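Local coordinates for protein diphthine synthase (Entamoeba histolytica, PDB 3I4T) that probably methylates a precursor of diphthamide on translation elongation factor 2, with S-adenosylmethionine as the methyl donor, at residues Q213-L218 and G252-L257; E220-K223 and G228-D231; F51-T56 and T110-I115; I58-V63 and C244-I249. One frame throughout, in Å; residues are numbered along the deposited sequence.

How the contacts relate
Contact 3 starts at 51-56, at the end of strand 49-52, and closes at 110-115, where helix 113-122 begins. It stays within the parallel-sheet part. Contact 4 starts at 58-63, inside that loop, but closes only at 244-249, so contacts 3 and 4 cross. It joins the parallel-sheet part to the mixed-sheet part. Helix 211-225 opens contacts 1 and 2. Contact 2 closes first, at 228-231, tying the helix to the loop after it, and lies within the loops of contacts 1 and 4. Contact 1 closes last, at 252-257, tying the helix to the end of strand 248-253, and crosses contact 4. Contacts 1 and 2 touch. Contacts 1 and 3 lie on opposite sides of the chain's centre.

Contact 1. Residues Q213-L218 and G252-L257; sequences QCIEQL and GKMKDL
I215 and L218 of helix 211-225 pack against M254 and L257 of the short helix 254-257. This is apolar helix-to-helix packing over the mixed sheet, in the second half of the tetrapyrrole methylase fold. Helix 254-257 follows directly on strand 248-253, so the contact ties the long helix to the end of that strand. On each side the two touching residues are three apart in sequence, about one helical turn. Each pair therefore forms two bumps with a hollow between them.

The tip of M254 fills the hollow between I215 and L218. Its CE lies 3.6 Å from I215 CG2 and 3.8 Å from L218 CD1. The chain bends at its last torsion, about CG-SD (chi3 75°), and this turns the methyl onto the long helix. M254 meets L218 at about a right angle and I215 at a slant.

I215 fills the hollow between M254 and L257 in return. Its two branches divide the work. CG2 lies 3.4 Å from the backbone M254 O, while CG1 carries CD1 onward to L257. CG1 stands beside the backbone N and opposite the carbonyl carbon (chi1 -68°), which sends the longer branch out to the second bump.

All four residues are buried, and there is no hydrogen bond across the two segments. The sheet lies beneath. V236 of strand 235-240 touches M254 and L257, and L269 and I271 touch L218. The far end of the interlock is I215 CD1, which sits 3.5 Å from L257 CB.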
loop_
_atom_site.group_PDB
_atom_site.type_symbol
_atom_site.label_atom_id
_atom_site.label_comp_id
_atom_site.label_asym_id
_atom_site.label_seq_id
_atom_site.Cartn_x
_atom_site.Cartn_y
_atom_site.Cartn_z
ATOM N N GLN A 213 -1.412 25.081 -1.517
ATOM C CA GLN A 213 -1.371 25.471 -0.106
ATOM C C GLN A 213 -0.332 24.669 0.666
ATOM O O GLN A 213 0.232 25.159 1.643
ATOM C CB GLN A 213 -2.728 25.262 0.561
ATOM C CG GLN A 213 -3.834 26.120 0.027
ATOM C CD GLN A 213 -5.207 25.614 0.443
ATOM O OE1 GLN A 213 -5.550 24.445 0.241
ATOM N NE2 GLN A 213 -6.005 26.500 1.020
ATOM N N CYS A 214 -0.103 23.430 0.238
ATOM C CA CYS A 214 0.918 22.579 0.838
ATOM C C CYS A 214 2.316 23.132 0.578
ATOM O O CYS A 214 3.102 23.291 1.504
ATOM C CB CYS A 214 0.822 21.146 0.299
ATOM S SG CYS A 214 2.221 20.100 0.834
ATOM N N ILE A 215 2.620 23.406 -0.690
ATOM C CA ILE A 215 3.927 23.942 -1.074
ATOM C C ILE A 215 4.144 25.304 -0.427
ATOM O O ILE A 215 5.224 25.593 0.056
ATOM C CB ILE A 215 4.089 24.019 -2.621
ATOM C CG1 ILE A 215 4.157 22.617 -3.236
ATOM C CG2 ILE A 215 5.316 24.830 -3.010
ATOM C CD1 ILE A 215 4.129 22.609 -4.741
ATOM N N GLU A 216 3.110 26.129 -0.388
ATOM C CA GLU A 216 3.220 27.436 0.242
ATOM C C GLU A 216 3.714 27.290 1.678
ATOM O O GLU A 216 4.687 27.930 2.071
ATOM C CB GLU A 216 1.869 28.167 0.212
ATOM C CG GLU A 216 1.935 29.643 0.566
ATOM C CD GLU A 216 0.571 30.195 0.974
ATOM O OE1 GLU A 216 -0.062 29.613 1.895
ATOM O OE2 GLU A 216 0.129 31.212 0.379
ATOM N N GLN A 217 3.048 26.430 2.445
ATOM C CA GLN A 217 3.382 26.226 3.853
ATOM C C GLN A 217 4.799 25.662 4.040
ATOM O O GLN A 217 5.533 26.114 4.920
ATOM C CB GLN A 217 2.357 25.307 4.522
ATOM C CG GLN A 217 2.330 25.464 6.030
ATOM C CD GLN A 217 1.555 24.370 6.731
ATOM O OE1 GLN A 217 2.144 23.427 7.260
ATOM N NE2 GLN A 217 0.234 24.497 6.758
ATOM N N LEU A 218 5.169 24.685 3.211
ATOM C CA LEU A 218 6.506 24.085 3.257
ATOM C C LEU A 218 7.602 25.115 3.007
ATOM O O LEU A 218 8.651 25.089 3.666
ATOM C CB LEU A 218 6.656 22.921 2.257
ATOM C CG LEU A 218 5.829 21.634 2.397
ATOM C CD1 LEU A 218 6.174 20.668 1.285
ATOM C CD2 LEU A 218 6.011 20.948 3.724
ATOM N N GLY A 252 7.957 18.858 -11.148
ATOM C CA GLY A 252 8.558 20.167 -11.363
ATOM C C GLY A 252 8.976 20.854 -10.078
ATOM O O GLY A 252 8.833 20.295 -8.980
ATOM N N LYS A 253 9.493 22.073 -10.230
ATOM C CA LYS A 253 9.979 22.871 -9.114
ATOM C C LYS A 253 8.842 23.266 -8.190
ATOM O O LYS A 253 7.707 23.427 -8.623
ATOM C CB LYS A 253 10.708 24.129 -9.612
ATOM C CG LYS A 253 11.849 23.861 -10.574
ATOM C CD LYS A 253 12.881 24.986 -10.582
ATOM C CE LYS A 253 13.740 24.967 -11.859
ATOM N NZ LYS A 253 13.166 25.877 -12.917
ATOM N N MET A 254 9.163 23.437 -6.913
ATOM C CA MET A 254 8.201 23.910 -5.925
ATOM C C MET A 254 7.583 25.238 -6.311
ATOM O O MET A 254 6.375 25.405 -6.159
ATOM C CB MET A 254 8.829 23.975 -4.534
ATOM C CG MET A 254 9.240 22.591 -4.034
ATOM S SD MET A 254 9.388 22.396 -2.240
ATOM C CE MET A 254 7.662 22.344 -1.772
ATOM N N LYS A 255 8.394 26.163 -6.832
ATOM C CA LYS A 255 7.890 27.480 -7.251
ATOM C C LYS A 255 6.970 27.398 -8.458
ATOM O O LYS A 255 6.104 28.253 -8.634
ATOM C CB LYS A 255 9.025 28.464 -7.545
ATOM C CG LYS A 255 9.957 28.061 -8.687
ATOM C CD LYS A 255 11.083 29.064 -8.862
ATOM C CE LYS A 255 11.885 28.769 -10.118
ATOM N NZ LYS A 255 13.009 29.742 -10.320
ATOM N N ASP A 256 7.154 26.372 -9.284
ATOM C CA ASP A 256 6.320 26.191 -10.466
ATOM C C ASP A 256 5.023 25.483 -10.126
ATOM O O ASP A 256 3.964 25.806 -10.674
ATOM C CB ASP A 256 7.083 25.433 -11.545
ATOM C CG ASP A 256 8.166 26.268 -12.181
ATOM O OD1 ASP A 256 7.942 27.476 -12.413
ATOM O OD2 ASP A 256 9.251 25.729 -12.459
ATOM N N LEU A 257 5.103 24.524 -9.212
ATOM C CA LEU A 257 3.926 23.761 -8.806
ATOM C C LEU A 257 3.031 24.539 -7.847
ATOM O O LEU A 257 1.819 24.357 -7.841
ATOM C CB LEU A 257 4.321 22.373 -8.271
ATOM C CG LEU A 257 4.287 21.230 -9.300
ATOM C CD1 LEU A 257 5.184 21.473 -10.485
ATOM C CD2 LEU A 257 4.627 19.904 -8.664
#

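Contact 2. Residues E220-K223 and G228-D231; sequences EVEK and GVYD
E222 reaches from helix 211-225 to the backbone of the loop that follows it. Its carboxylate takes two successive backbone N-H groups. G228 N lies 2.8 Å from E222 OE2 and meets its syn lone pair. V229 N lies 3.0 Å from E222 OE1 and comes from above the carboxylate plane, 39° out of it. Each oxygen accepts one of these bonds, and both are somewhat bent.

The stem of E222 packs as well. CG lies 3.3 Å from Y230 O. CB lies 3.6 Å from Y230 CE1 and approaches the tyrosine ring obliquely. The chain bends at chi2 (66°), which curls the carboxylate over to the loop.

In the second shell, Y167 OH of helix 166-175 is hydrogen-bonded to E222 OE1. That oxygen is therefore held by a backbone N-H and by a hydroxyl. Y230 OH is hydrogen-bonded to L218 O, one turn back on the helix. This fixes the far end of the ring near V221. The positive phi of G228 helps the loop turn back on the helix.

The contact pins the connection between helix 211-225 and strand 235-240. Helix 166-175 covers another side: Y167 and I170 touch V229, Y166 and Y167 touch V221, and R174 holds V229 O.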
loop_
_atom_site.group_PDB
_atom_site.type_symbol
_atom_site.label_atom_id
_atom_site.label_comp_id
_atom_site.label_asym_id
_atom_site.label_seq_id
_atom_site.Cartn_x
_atom_site.Cartn_y
_atom_site.Cartn_z
ATOM N N GLU A 220 7.383 28.314 3.581
ATOM C CA GLU A 220 7.390 29.232 4.715
ATOM C C GLU A 220 8.103 28.643 5.942
ATOM O O GLU A 220 8.787 29.356 6.683
ATOM C CB GLU A 220 5.955 29.600 5.058
ATOM C CG GLU A 220 5.810 30.851 5.879
ATOM C CD GLU A 220 4.375 31.079 6.298
ATOM O OE1 GLU A 220 3.498 31.208 5.412
ATOM O OE2 GLU A 220 4.120 31.128 7.521
ATOM N N VAL A 221 7.928 27.341 6.148
ATOM C CA VAL A 221 8.596 26.613 7.215
ATOM C C VAL A 221 10.107 26.552 6.961
ATOM O O VAL A 221 10.894 26.728 7.881
ATOM C CB VAL A 221 7.976 25.210 7.379
ATOM C CG1 VAL A 221 8.851 24.297 8.214
ATOM C CG2 VAL A 221 6.569 25.315 7.979
ATOM N N GLU A 222 10.513 26.320 5.714
ATOM C CA GLU A 222 11.938 26.289 5.401
ATOM C C GLU A 222 12.557 27.668 5.631
ATOM O O GLU A 222 13.658 27.771 6.149
ATOM C CB GLU A 222 12.204 25.786 3.973
ATOM C CG GLU A 222 13.671 25.895 3.493
ATOM C CD GLU A 222 14.663 25.000 4.253
ATOM O OE1 GLU A 222 14.384 23.805 4.493
ATOM O OE2 GLU A 222 15.751 25.499 4.604
ATOM N N LYS A 223 11.836 28.718 5.257
ATOM C CA LYS A 223 12.304 30.075 5.467
ATOM C C LYS A 223 12.507 30.350 6.961
ATOM O O LYS A 223 13.504 30.947 7.348
ATOM C CB LYS A 223 11.321 31.077 4.849
ATOM C CG LYS A 223 11.798 32.524 4.889
ATOM C CD LYS A 223 10.671 33.515 4.617
ATOM C CE LYS A 223 10.967 34.839 5.323
ATOM N NZ LYS A 223 10.072 35.962 4.869
ATOM N N GLY A 228 17.746 23.713 5.374
ATOM C CA GLY A 228 18.176 23.380 4.015
ATOM C C GLY A 228 17.667 22.042 3.507
ATOM O O GLY A 228 18.350 21.379 2.726
ATOM N N VAL A 229 16.454 21.669 3.926
ATOM C CA VAL A 229 15.858 20.368 3.606
ATOM C C VAL A 229 15.392 20.298 2.146
ATOM O O VAL A 229 15.626 19.311 1.448
ATOM C CB VAL A 229 14.676 20.058 4.557
ATOM C CG1 VAL A 229 14.094 18.680 4.273
ATOM C CG2 VAL A 229 15.116 20.151 6.002
ATOM N N TYR A 230 14.716 21.352 1.712
ATOM C CA TYR A 230 14.299 21.543 0.330
ATOM C C TYR A 230 14.308 23.047 0.076
ATOM O O TYR A 230 14.454 23.838 1.027
ATOM C CB TYR A 230 12.886 21.008 0.116
ATOM C CG TYR A 230 11.916 21.426 1.196
ATOM C CD1 TYR A 230 11.379 22.717 1.220
ATOM C CD2 TYR A 230 11.538 20.539 2.202
ATOM C CE1 TYR A 230 10.494 23.110 2.213
ATOM C CE2 TYR A 230 10.651 20.928 3.202
ATOM C CZ TYR A 230 10.137 22.216 3.202
ATOM O OH TYR A 230 9.265 22.602 4.188
ATOM N N ASP A 231 14.155 23.444 -1.188
ATOM C CA ASP A 231 13.896 24.851 -1.507
ATOM C C ASP A 231 13.027 25.065 -2.754
ATOM O O ASP A 231 12.721 24.126 -3.469
ATOM C CB ASP A 231 15.203 25.684 -1.545
ATOM C CG ASP A 231 16.131 25.335 -2.723
ATOM O OD1 ASP A 231 15.857 24.420 -3.539
ATOM O OD2 ASP A 231 17.179 26.014 -2.824
#

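Contact 3. Residues F51-T56 and T110-I115; sequences FLEHYT and TTHSDI
E53 and H112 meet at the carboxylate and the imidazole edge. E53 OE2 lies 3.1 Å from H112 NE2, close to the plane of the ring. The N-H...O angle is 132°, so this hydrogen bond is weak. The two side chains cross at about a right angle, and their flat groups are turned 48° against each other. The second carboxylate oxygen stays farther off: E53 OE1 is 3.8 Å from H112 NE2. E53 runs out extended, with CG opposite the backbone N (chi1 -177°), which carries the carboxylate across to the ring, although E53 CA and H112 CA are 9.9 Å apart.

H112 is positioned from its other nitrogen. V106 O is hydrogen-bonded to H112 ND1, which helps fix the rotation of the ring. V102 of strand 97-102 touches both E53 and H112, and the backbone of E53 pairs with L101 of that strand. Both side chains therefore meet beside V102, at the strand's end.

Segment 51-56 runs off the C-terminal end of strand 49-52; 110-115 is the turn between helices 106-109 and 113-122, which follow strand 97-102. This is the N-terminal alpha/beta half of the class III (tetrapyrrole) methylase fold, where relatives form their cofactor cleft.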
loop_
_atom_site.group_PDB
_atom_site.type_symbol
_atom_site.label_atom_id
_atom_site.label_comp_id
_atom_site.label_asym_id
_atom_site.label_seq_id
_atom_site.Cartn_x
_atom_site.Cartn_y
_atom_site.Cartn_z
ATOM N N PHE A 51 -22.716 0.942 6.170
ATOM C CA PHE A 51 -22.371 2.322 6.453
ATOM C C PHE A 51 -21.237 2.785 5.564
ATOM O O PHE A 51 -20.322 2.018 5.244
ATOM C CB PHE A 51 -21.961 2.501 7.909
ATOM C CG PHE A 51 -23.070 2.271 8.891
ATOM C CD1 PHE A 51 -23.754 3.348 9.445
ATOM C CD2 PHE A 51 -23.420 0.977 9.280
ATOM C CE1 PHE A 51 -24.786 3.140 10.372
ATOM C CE2 PHE A 51 -24.440 0.751 10.199
ATOM C CZ PHE A 51 -25.126 1.836 10.751
ATOM N N LEU A 52 -21.318 4.048 5.162
ATOM C CA LEU A 52 -20.223 4.722 4.498
ATOM C C LEU A 52 -19.638 5.761 5.423
ATOM O O LEU A 52 -20.362 6.596 5.973
ATOM C CB LEU A 52 -20.703 5.423 3.235
ATOM C CG LEU A 52 -20.884 4.627 1.949
ATOM C CD1 LEU A 52 -21.580 5.506 0.938
ATOM C CD2 LEU A 52 -19.559 4.163 1.387
ATOM N N GLU A 53 -18.325 5.694 5.598
ATOM C CA GLU A 53 -17.553 6.801 6.131
ATOM C C GLU A 53 -17.794 8.021 5.228
ATOM O O GLU A 53 -17.667 7.924 4.017
ATOM C CB GLU A 53 -16.079 6.410 6.133
ATOM C CG GLU A 53 -15.141 7.432 6.715
ATOM C CD GLU A 53 -13.693 7.143 6.369
ATOM O OE1 GLU A 53 -13.386 6.846 5.184
ATOM O OE2 GLU A 53 -12.858 7.230 7.292
ATOM N N HIS A 54 -18.156 9.159 5.817
ATOM C CA HIS A 54 -18.478 10.365 5.038
ATOM C C HIS A 54 -17.373 10.725 4.039
ATOM O O HIS A 54 -17.651 11.259 2.956
ATOM C CB HIS A 54 -18.759 11.553 5.962
ATOM C CG HIS A 54 -17.530 12.127 6.589
ATOM N ND1 HIS A 54 -16.975 11.613 7.740
ATOM C CD2 HIS A 54 -16.732 13.155 6.209
ATOM C CE1 HIS A 54 -15.894 12.306 8.051
ATOM N NE2 HIS A 54 -15.723 13.246 7.138
ATOM N N TYR A 55 -16.130 10.416 4.419
ATOM C CA TYR A 55 -14.949 10.631 3.578
ATOM C C TYR A 55 -15.111 10.013 2.193
ATOM O O TYR A 55 -14.375 10.367 1.262
ATOM C CB TYR A 55 -13.693 10.063 4.249
ATOM C CG TYR A 55 -13.161 10.890 5.400
ATOM C CD1 TYR A 55 -12.613 12.156 5.185
ATOM C CD2 TYR A 55 -13.187 10.402 6.705
ATOM C CE1 TYR A 55 -12.119 12.918 6.247
ATOM C CE2 TYR A 55 -12.691 11.156 7.774
ATOM C CZ TYR A 55 -12.162 12.410 7.536
ATOM O OH TYR A 55 -11.672 13.156 8.584
ATOM N N THR A 56 -16.083 9.103 2.074
ATOM C CA THR A 56 -16.378 8.382 0.827
ATOM C C THR A 56 -17.071 9.235 -0.239
ATOM O O THR A 56 -17.131 8.838 -1.404
ATOM C CB THR A 56 -17.194 7.083 1.073
ATOM O OG1 THR A 56 -18.406 7.393 1.775
ATOM C CG2 THR A 56 -16.379 6.063 1.881
ATOM N N THR A 110 -5.375 4.261 7.864
ATOM C CA THR A 110 -4.881 4.350 9.255
ATOM C C THR A 110 -5.727 5.246 10.176
ATOM O O THR A 110 -5.464 5.340 11.382
ATOM C CB THR A 110 -3.374 4.768 9.323
ATOM N N THR A 111 -6.742 5.893 9.602
ATOM C CA THR A 111 -7.688 6.711 10.369
ATOM C C THR A 111 -8.541 5.808 11.259
ATOM O O THR A 111 -8.984 6.213 12.346
ATOM C CB THR A 111 -8.637 7.524 9.436
ATOM O OG1 THR A 111 -7.894 8.108 8.358
ATOM C CG2 THR A 111 -9.371 8.627 10.216
ATOM N N HIS A 112 -8.733 4.574 10.789
ATOM C CA HIS A 112 -9.711 3.644 11.348
ATOM C C HIS A 112 -9.188 2.799 12.504
ATOM O O HIS A 112 -9.736 1.729 12.788
ATOM C CB HIS A 112 -10.248 2.738 10.236
ATOM C CG HIS A 112 -10.416 3.444 8.931
ATOM N ND1 HIS A 112 -9.673 3.129 7.813
ATOM C CD2 HIS A 112 -11.209 4.485 8.578
ATOM C CE1 HIS A 112 -10.023 3.927 6.818
ATOM N NE2 HIS A 112 -10.948 4.762 7.258
ATOM N N SER A 113 -8.145 3.289 13.175
ATOM C CA SER A 113 -7.553 2.583 14.319
ATOM C C SER A 113 -8.441 2.562 15.575
ATOM O O SER A 113 -8.400 1.593 16.349
ATOM C CB SER A 113 -6.168 3.151 14.642
ATOM O OG SER A 113 -5.271 2.874 13.581
ATOM N N ASP A 114 -9.236 3.621 15.771
ATOM C CA ASP A 114 -10.082 3.743 16.967
ATOM C C ASP A 114 -11.261 2.770 16.929
ATOM O O ASP A 114 -11.759 2.336 17.979
ATOM C CB ASP A 114 -10.567 5.182 17.151
ATOM N N ILE A 115 -11.678 2.422 15.710
ATOM C CA ILE A 115 -12.749 1.462 15.468
ATOM C C ILE A 115 -12.372 0.094 16.023
ATOM O O ILE A 115 -13.140 -0.511 16.765
ATOM C CB ILE A 115 -13.064 1.316 13.959
ATOM C CG1 ILE A 115 -12.928 2.654 13.220
ATOM C CG2 ILE A 115 -14.445 0.688 13.752
ATOM C CD1 ILE A 115 -13.896 3.767 13.679
#

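Contact 4. Residues I58-V63 and C244-I249; sequences ILQCDV and CADQKI
Q60 NE2 donates a hydrogen bond to D246 OD1 at 3.3 Å. The bond is nearly straight (174°), but it is long and weak. The two side chains come from opposite directions, with amide and carboxylate planes turned 56° apart. Q60 is extended beyond CG, which lets its amide bridge two backbones that stay well separated.

The same nitrogen also rests on C244. C244 CB lies 3.6 Å from Q60 NE2, and C244 SG is 3.7 Å from it. The amide nitrogen thus abuts the first and third residues of the turn. D246 carries its CG between the backbone N and the carbonyl carbon (chi1 61°), and this turns OD1 to the glutamine.

Both partners are held by tight turns. Q60 is the centre of an inverse gamma turn, closed by a weak bond from C61 N to L59 O. Its backbone also pairs with Y31. C244 to Q247 form a type I beta turn, with Q247 N hydrogen-bonded to C244 O. R241 NE binds D246 O, and Q247 OE1 accepts from A243 N, so the turn has further bonds to the residues just before it.

The contact lies at the surface and buries little area. It joins the loop after strand 49-52, in the parallel-sheet half, to the turn between antiparallel strands 235-240 and 248-253. It is a light bridge between the two halves of the tetrapyrrole methylase fold, from a loop to a beta-hairpin connection.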
loop_
_atom_site.group_PDB
_atom_site.type_symbol
_atom_site.label_atom_id
_atom_site.label_comp_id
_atom_site.label_asym_id
_atom_site.label_seq_id
_atom_site.Cartn_x
_atom_site.Cartn_y
_atom_site.Cartn_z
ATOM N N ILE A 58 -15.890 11.657 -1.605
ATOM C CA ILE A 58 -14.837 11.981 -2.576
ATOM C C ILE A 58 -14.781 11.027 -3.780
ATOM O O ILE A 58 -14.290 11.406 -4.846
ATOM C CB ILE A 58 -13.430 12.123 -1.900
ATOM C CG1 ILE A 58 -12.477 12.942 -2.780
ATOM C CG2 ILE A 58 -12.826 10.762 -1.535
ATOM C CD1 ILE A 58 -12.974 14.345 -3.099
ATOM N N LEU A 59 -15.287 9.805 -3.611
ATOM C CA LEU A 59 -15.381 8.848 -4.711
ATOM C C LEU A 59 -16.226 9.378 -5.882
ATOM O O LEU A 59 -17.196 10.119 -5.690
ATOM C CB LEU A 59 -15.924 7.502 -4.224
ATOM C CG LEU A 59 -14.969 6.569 -3.471
ATOM C CD1 LEU A 59 -15.694 5.328 -2.984
ATOM C CD2 LEU A 59 -13.791 6.171 -4.334
ATOM N N GLN A 60 -15.849 8.979 -7.092
ATOM C CA GLN A 60 -16.468 9.492 -8.304
ATOM C C GLN A 60 -17.655 8.626 -8.742
ATOM O O GLN A 60 -17.685 8.047 -9.840
ATOM C CB GLN A 60 -15.410 9.724 -9.397
ATOM C CG GLN A 60 -14.305 10.715 -8.953
ATOM C CD GLN A 60 -13.481 11.290 -10.106
ATOM O OE1 GLN A 60 -14.021 11.660 -11.152
ATOM N NE2 GLN A 60 -12.170 11.388 -9.907
ATOM N N CYS A 61 -18.628 8.556 -7.834
ATOM C CA CYS A 61 -19.921 7.922 -8.035
ATOM C C CYS A 61 -20.936 8.693 -7.204
ATOM O O CYS A 61 -20.571 9.399 -6.257
ATOM C CB CYS A 61 -19.897 6.484 -7.520
ATOM S SG CYS A 61 -19.736 6.385 -5.700
ATOM N N ASP A 62 -22.213 8.543 -7.528
ATOM C CA ASP A 62 -23.237 9.110 -6.668
ATOM C C ASP A 62 -24.037 8.032 -5.940
ATOM O O ASP A 62 -24.195 6.899 -6.423
ATOM C CB ASP A 62 -24.107 10.137 -7.406
ATOM C CG ASP A 62 -23.287 11.346 -7.918
ATOM O OD1 ASP A 62 -23.297 12.413 -7.250
ATOM O OD2 ASP A 62 -22.622 11.220 -8.980
ATOM N N VAL A 63 -24.504 8.408 -4.755
ATOM C CA VAL A 63 -25.043 7.484 -3.774
ATOM C C VAL A 63 -26.175 6.614 -4.294
ATOM O O VAL A 63 -26.170 5.403 -4.071
ATOM C CB VAL A 63 -25.454 8.247 -2.489
ATOM C CG1 VAL A 63 -26.247 7.356 -1.519
ATOM C CG2 VAL A 63 -24.206 8.830 -1.814
ATOM N N CYS A 244 -7.529 7.500 -10.307
ATOM C CA CYS A 244 -8.773 7.891 -10.986
ATOM C C CYS A 244 -8.529 8.081 -12.484
ATOM O O CYS A 244 -7.391 8.230 -12.920
ATOM C CB CYS A 244 -9.345 9.174 -10.365
ATOM S SG CYS A 244 -9.599 9.085 -8.551
ATOM N N ALA A 245 -9.596 8.090 -13.274
ATOM C CA ALA A 245 -9.484 8.339 -14.714
ATOM C C ALA A 245 -8.864 9.707 -15.079
ATOM O O ALA A 245 -8.074 9.805 -16.030
ATOM C CB ALA A 245 -10.836 8.155 -15.389
ATOM N N ASP A 246 -9.206 10.755 -14.334
ATOM C CA ASP A 246 -8.638 12.088 -14.599
ATOM C C ASP A 246 -7.464 12.405 -13.676
ATOM O O ASP A 246 -7.223 13.557 -13.316
ATOM C CB ASP A 246 -9.712 13.182 -14.549
ATOM C CG ASP A 246 -10.394 13.286 -13.186
ATOM O OD1 ASP A 246 -10.137 12.440 -12.296
ATOM O OD2 ASP A 246 -11.200 14.231 -13.011
ATOM N N GLN A 247 -6.740 11.359 -13.303
ATOM C CA GLN A 247 -5.496 11.468 -12.551
ATOM C C GLN A 247 -4.575 12.462 -13.222
ATOM O O GLN A 247 -4.425 12.452 -14.449
ATOM C CB GLN A 247 -4.824 10.095 -12.512
ATOM C CG GLN A 247 -3.469 10.018 -11.839
ATOM C CD GLN A 247 -2.884 8.625 -11.965
ATOM O OE1 GLN A 247 -3.362 7.691 -11.336
ATOM N NE2 GLN A 247 -1.860 8.476 -12.793
ATOM N N LYS A 248 -3.955 13.313 -12.416
ATOM C CA LYS A 248 -3.014 14.296 -12.917
ATOM C C LYS A 248 -1.723 14.195 -12.106
ATOM O O LYS A 248 -1.768 14.186 -10.867
ATOM C CB LYS A 248 -3.626 15.704 -12.819
ATOM C CG LYS A 248 -2.746 16.834 -13.341
ATOM C CD LYS A 248 -2.801 16.957 -14.862
ATOM C CE LYS A 248 -1.592 17.752 -15.386
ATOM N NZ LYS A 248 -1.049 17.253 -16.707
ATOM N N ILE A 249 -0.589 14.088 -12.807
ATOM C CA ILE A 249 0.735 14.025 -12.179
ATOM C C ILE A 249 1.675 15.035 -12.829
ATOM O O ILE A 249 1.867 15.002 -14.046
ATOM C CB ILE A 249 1.369 12.620 -12.319
ATOM C CG1 ILE A 249 0.496 11.553 -11.661
ATOM C CG2 ILE A 249 2.779 12.591 -11.740
ATOM C CD1 ILE A 249 0.961 10.140 -11.950
#